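Xylulokinase (Brucella ovis, PDB 5VM1) probably phosphorylates D-xylulose at the expense of ATP to give D-xylulose 5-phosphate, as a member of the FGGY family of carbohydrate kinases. Local coordinates at residues G274-K279 against V284-H289; P280-H285 against L389-T394. One frame throughout, in Å; residues are numbered along the deposited sequence.

Segments 274-279 and 280-285 follow one another in the connection between strands 267-273 and 285-288; contact 1 folds it against its own strand, and contact 2 sets it against the end region of helix 367-390. Their centres lie about 8 Å apart. Val284 belongs to both: in contact 1 its N makes a weak hydrogen bond to Lys279 O, and in contact 2 it meets Leu389. A probable hydrogen bond also joins them, Gln277 NE2 to Ala392 O at 2.9 Å; the glutamine amide is long enough to span from the loop to a carbonyl of the turn. Contact 1 comes nearer the predicted substrate site, the side chain of Ala286 being about 11 Å from that of Met87.

Contact 1. Residues G274-K279 against V284-H289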
loop_
_atom_site.group_PDB
_atom_site.type_symbol
_atom_site.label_atom_id
_atom_site.label_comp_id
_atom_site.label_asym_id
_atom_site.label_seq_id
_atom_site.Cartn_x
_atom_site.Cartn_y
_atom_site.Cartn_z
ATOM N N GLY A 274 0.218 -12.947 -12.678
ATOM C CA GLY A 274 -0.757 -13.898 -13.185
ATOM C C GLY A 274 -0.949 -15.139 -12.337
ATOM O O GLY A 274 -1.860 -15.932 -12.603
ATOM N N ALA A 275 -0.101 -15.322 -11.324
ATOM C CA ALA A 275 -0.212 -16.424 -10.384
ATOM C C ALA A 275 0.283 -15.972 -9.016
ATOM O O ALA A 275 0.772 -14.851 -8.844
ATOM C CB ALA A 275 0.580 -17.647 -10.862
ATOM N N TYR A 276 0.082 -16.842 -8.026
ATOM C CA TYR A 276 0.602 -16.620 -6.684
ATOM C C TYR A 276 2.085 -16.966 -6.663
ATOM O O TYR A 276 2.467 -18.119 -6.889
ATOM C CB TYR A 276 -0.191 -17.444 -5.680
ATOM C CG TYR A 276 0.425 -17.565 -4.306
ATOM C CD1 TYR A 276 0.611 -16.453 -3.477
ATOM C CD2 TYR A 276 0.796 -18.814 -3.827
ATOM C CE1 TYR A 276 1.154 -16.611 -2.199
ATOM C CE2 TYR A 276 1.336 -18.973 -2.603
ATOM C CZ TYR A 276 1.516 -17.894 -1.788
ATOM O OH TYR A 276 2.070 -18.159 -0.565
ATOM N N GLN A 277 2.922 -15.972 -6.380
ATOM C CA GLN A 277 4.370 -16.076 -6.553
ATOM C C GLN A 277 5.080 -15.595 -5.290
ATOM O O GLN A 277 5.725 -14.541 -5.279
ATOM C CB GLN A 277 4.793 -15.269 -7.778
ATOM C CG GLN A 277 3.967 -15.589 -8.989
ATOM C CD GLN A 277 4.352 -14.775 -10.189
ATOM O OE1 GLN A 277 3.538 -14.549 -11.087
ATOM N NE2 GLN A 277 5.597 -14.332 -10.222
ATOM N N PRO A 278 5.027 -16.374 -4.219
ATOM C CA PRO A 278 5.637 -15.929 -2.971
ATOM C C PRO A 278 7.153 -16.033 -2.990
ATOM O O PRO A 278 7.751 -16.876 -3.662
ATOM C CB PRO A 278 5.046 -16.893 -1.938
ATOM C CG PRO A 278 4.848 -18.156 -2.712
ATOM C CD PRO A 278 4.396 -17.700 -4.079
ATOM N N LYS A 279 7.767 -15.193 -2.189
ATOM C CA LYS A 279 9.197 -15.268 -1.981
ATOM C C LYS A 279 9.505 -14.631 -0.633
ATOM O O LYS A 279 10.244 -13.645 -0.569
ATOM C CB LYS A 279 9.954 -14.553 -3.104
ATOM C CG LYS A 279 11.400 -15.020 -3.309
ATOM C CD LYS A 279 11.411 -16.461 -3.681
ATOM C CE LYS A 279 12.615 -16.857 -4.494
ATOM N NZ LYS A 279 12.301 -18.166 -5.155
ATOM N N VAL A 284 9.917 -10.303 0.099
ATOM C CA VAL A 284 8.926 -9.635 -0.741
ATOM C C VAL A 284 7.544 -10.067 -0.257
ATOM O O VAL A 284 7.370 -11.155 0.300
ATOM C CB VAL A 284 9.080 -9.913 -2.259
ATOM C CG1 VAL A 284 10.520 -10.210 -2.652
ATOM C CG2 VAL A 284 8.138 -10.994 -2.705
ATOM N N HIS A 285 6.571 -9.170 -0.365
ATOM C CA HIS A 285 5.178 -9.510 -0.076
ATOM C C HIS A 285 4.495 -10.039 -1.333
ATOM O O HIS A 285 4.744 -9.550 -2.441
ATOM C CB HIS A 285 4.418 -8.301 0.481
ATOM C CG HIS A 285 4.870 -7.924 1.852
ATOM N ND1 HIS A 285 4.774 -8.787 2.925
ATOM C CD2 HIS A 285 5.508 -6.825 2.312
ATOM C CE1 HIS A 285 5.286 -8.215 4.000
ATOM N NE2 HIS A 285 5.749 -7.027 3.653
ATOM N N ALA A 286 3.649 -11.060 -1.154
ATOM C CA ALA A 286 2.822 -11.604 -2.235
ATOM C C ALA A 286 1.392 -11.686 -1.725
ATOM O O ALA A 286 1.098 -12.446 -0.793
ATOM C CB ALA A 286 3.297 -12.978 -2.709
ATOM N N PHE A 287 0.513 -10.911 -2.345
ATOM C CA PHE A 287 -0.871 -10.800 -1.932
ATOM C C PHE A 287 -1.759 -11.014 -3.142
ATOM O O PHE A 287 -1.338 -10.806 -4.290
ATOM C CB PHE A 287 -1.192 -9.414 -1.351
ATOM C CG PHE A 287 -0.454 -9.064 -0.098
ATOM C CD1 PHE A 287 -0.349 -9.959 0.947
ATOM C CD2 PHE A 287 0.097 -7.796 0.056
ATOM C CE1 PHE A 287 0.313 -9.603 2.129
ATOM C CE2 PHE A 287 0.759 -7.434 1.231
ATOM C CZ PHE A 287 0.867 -8.345 2.268
ATOM N N CYS A 288 -3.019 -11.357 -2.864
ATOM C CA CYS A 288 -4.035 -11.336 -3.911
ATOM C C CYS A 288 -4.235 -9.911 -4.412
ATOM O O CYS A 288 -4.097 -8.938 -3.665
ATOM C CB CYS A 288 -5.374 -11.865 -3.386
ATOM S SG CYS A 288 -5.324 -13.515 -2.638
ATOM N N HIS A 289 -4.558 -9.793 -5.693
ATOM C CA HIS A 289 -4.953 -8.512 -6.255
ATOM C C HIS A 289 -6.453 -8.312 -6.060
ATOM O O HIS A 289 -7.143 -9.150 -5.487
ATOM C CB HIS A 289 -4.586 -8.442 -7.732
ATOM C CG HIS A 289 -4.289 -7.058 -8.220
ATOM N ND1 HIS A 289 -4.946 -5.945 -7.743
ATOM C CD2 HIS A 289 -3.441 -6.612 -9.178
ATOM C CE1 HIS A 289 -4.515 -4.873 -8.383
ATOM N NE2 HIS A 289 -3.611 -5.252 -9.265
HETATM O O HOH W 1 6.127 -13.560 -0.980
#
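The methyl of Ala286 fills the closest part of this contact, resting on the backbone of residues 277-278. Its CB lies 3.8 Å from Pro278 CA and 3.9 Å from Gln277 O; where the loop runs back alongside the strand, Pro278 CA and Ala286 CA only 5.2 Å apart, alanine's small side chain suits. Tyr276 CE1 approaches obliquely, 4.2 Å from Ala286 CB. The tyrosine ring carries Pro278 CD over the centre of one face, 3.5 Å above its plane, forming a compact, partly exposed apolar patch. Strand 285-288 is an outermost strand of the mixed sheet in the C-terminal FGGY domain; His285 and Phe287 pair through their backbones with strand 295-301, while Ala286 N bonds to Asn130 OD1. Toward Lys279 the backbone pairing is looser, although the side chains still pack. Val284 N reaches Lys279 O only weakly, at 3.4 Å, and a water joins the two segments, accepting from Lys279 N and donating to Val284 O. Lys279 CB meets Val284 CG2 at 4.0 Å. Beyond CB, on the partly exposed side, the chain bends at chi2 (62°) and carries the ammonium to a weak bond with Ser391 O, as befits a long side chain.

Contact 2. Residues P280-H285 against L389-T394; sequences PESAVH and LQSAGT
Leu389 meets Val284 through one methyl, CD2, the two side chains crossing at a slant between the loop and the helix end. Followed outward, the leucine starts with a CB that keeps clear of the valine and lies 4.4 Å from Thr394 CG2 of its own segment. CG, placed opposite the carbonyl carbon (chi1 -66°), forks the chain. CD1 turns away from Val284, whereas CD2 reaches across to it, 4.1 Å from Val284 CB and 4.2 Å from Val284 CG1. The leucine also packs on Leu269 and Ala271 of strand 267-273, so a branched apolar residue suits a place where helix, sheet and loop converge. Val284, branched at CB, offers a broad apolar flank close to its backbone.

Nearer the surface the contact thins out. Ser282 OG and Ser391 OG approach to 4.0 Å with no hydrogen bond between them. Ser391 instead turns its hydroxyl back to Ala388 O, three residues earlier, as serines in helical turns often do. On the loop side, Ala283 N bonds to Pro280 O and holds the 3-10 turn that begins at proline.

In 389-394 a type I turn runs from Gln390 to Gly393. Ala392 N bonds to Leu389 O at 2.9 Å, Gly393 N to Gln390 O, and Thr394 N reaches Leu389 O weakly at 3.3 Å; Gly393 has a positive phi (91°), which glycine adopts readily. The pattern is that of a Schellman motif, its outer bond weak, at the C-terminal end region of helix 367-390 in the C-terminal FGGY domain.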
loop_
_atom_site.group_PDB
_atom_site.type_symbol
_atom_site.label_atom_id
_atom_site.label_comp_id
_atom_site.label_asym_id
_atom_site.label_seq_id
_atom_site.Cartn_x
_atom_site.Cartn_y
_atom_site.Cartn_z
ATOM N N PRO A 280 8.972 -15.158 0.468
ATOM C CA PRO A 280 9.258 -14.532 1.774
ATOM C C PRO A 280 10.712 -14.649 2.174
ATOM O O PRO A 280 11.146 -13.924 3.071
ATOM C CB PRO A 280 8.342 -15.293 2.749
ATOM C CG PRO A 280 8.105 -16.609 2.086
ATOM C CD PRO A 280 8.111 -16.342 0.595
ATOM N N GLU A 281 11.465 -15.569 1.564
ATOM C CA GLU A 281 12.880 -15.719 1.872
ATOM C C GLU A 281 13.662 -14.468 1.500
ATOM O O GLU A 281 14.686 -14.173 2.118
ATOM C CB GLU A 281 13.446 -16.942 1.148
ATOM C CG GLU A 281 12.488 -18.106 1.148
ATOM C CD GLU A 281 11.646 -18.154 -0.114
ATOM O OE1 GLU A 281 12.236 -18.008 -1.204
ATOM O OE2 GLU A 281 10.406 -18.303 -0.018
ATOM N N SER A 282 13.223 -13.749 0.466
ATOM C CA SER A 282 13.788 -12.462 0.088
ATOM C C SER A 282 12.942 -11.289 0.580
ATOM O O SER A 282 13.094 -10.170 0.075
ATOM C CB SER A 282 13.940 -12.378 -1.424
ATOM O OG SER A 282 14.181 -13.647 -1.981
ATOM N N ALA A 283 12.022 -11.539 1.516
ATOM C CA ALA A 283 11.228 -10.504 2.166
ATOM C C ALA A 283 10.432 -9.669 1.160
ATOM O O ALA A 283 10.279 -8.460 1.328
ATOM C CB ALA A 283 12.088 -9.610 3.054
ATOM N N VAL A 284 9.917 -10.303 0.099
ATOM C CA VAL A 284 8.926 -9.635 -0.741
ATOM C C VAL A 284 7.544 -10.067 -0.257
ATOM O O VAL A 284 7.370 -11.155 0.300
ATOM C CB VAL A 284 9.080 -9.913 -2.259
ATOM C CG1 VAL A 284 10.520 -10.210 -2.652
ATOM C CG2 VAL A 284 8.138 -10.994 -2.705
ATOM N N HIS A 285 6.571 -9.170 -0.365
ATOM C CA HIS A 285 5.178 -9.510 -0.076
ATOM C C HIS A 285 4.495 -10.039 -1.333
ATOM O O HIS A 285 4.744 -9.550 -2.441
ATOM C CB HIS A 285 4.418 -8.301 0.481
ATOM C CG HIS A 285 4.870 -7.924 1.852
ATOM N ND1 HIS A 285 4.774 -8.787 2.925
ATOM C CD2 HIS A 285 5.508 -6.825 2.312
ATOM C CE1 HIS A 285 5.286 -8.215 4.000
ATOM N NE2 HIS A 285 5.749 -7.027 3.653
ATOM N N LEU A 389 12.073 -9.405 -6.873
ATOM C CA LEU A 389 10.891 -9.763 -7.655
ATOM C C LEU A 389 11.237 -10.691 -8.808
ATOM O O LEU A 389 10.488 -11.631 -9.112
ATOM C CB LEU A 389 10.198 -8.505 -8.174
ATOM C CG LEU A 389 9.579 -7.604 -7.115
ATOM C CD1 LEU A 389 8.548 -6.715 -7.788
ATOM C CD2 LEU A 389 8.923 -8.467 -6.088
ATOM N N GLN A 390 12.348 -10.424 -9.493
ATOM C CA GLN A 390 12.755 -11.315 -10.564
ATOM C C GLN A 390 13.084 -12.708 -10.046
ATOM O O GLN A 390 12.779 -13.697 -10.714
ATOM C CB GLN A 390 13.921 -10.690 -11.314
ATOM C CG GLN A 390 13.452 -9.548 -12.194
ATOM C CD GLN A 390 14.495 -9.115 -13.200
ATOM O OE1 GLN A 390 15.409 -9.878 -13.524
ATOM N NE2 GLN A 390 14.274 -7.949 -13.814
ATOM N N SER A 391 13.627 -12.823 -8.834
ATOM C CA SER A 391 13.856 -14.168 -8.329
ATOM C C SER A 391 12.556 -14.859 -7.956
ATOM O O SER A 391 12.572 -16.039 -7.605
ATOM C CB SER A 391 14.781 -14.144 -7.112
ATOM O OG SER A 391 14.080 -13.653 -5.981
ATOM N N ALA A 392 11.437 -14.146 -7.984
ATOM C CA ALA A 392 10.153 -14.736 -7.653
ATOM C C ALA A 392 9.247 -14.838 -8.878
ATOM O O ALA A 392 8.019 -14.857 -8.736
ATOM C CB ALA A 392 9.492 -13.963 -6.511
ATOM N N GLY A 393 9.843 -14.903 -10.076
ATOM C CA GLY A 393 9.155 -15.243 -11.318
ATOM C C GLY A 393 8.576 -14.092 -12.114
ATOM O O GLY A 393 7.821 -14.334 -13.069
ATOM N N THR A 394 8.954 -12.862 -11.797
ATOM C CA THR A 394 8.390 -11.651 -12.375
ATOM C C THR A 394 9.495 -10.965 -13.160
ATOM O O THR A 394 10.611 -10.815 -12.655
ATOM C CB THR A 394 7.820 -10.731 -11.258
ATOM O OG1 THR A 394 6.539 -11.213 -10.839
ATOM C CG2 THR A 394 7.710 -9.282 -11.680
#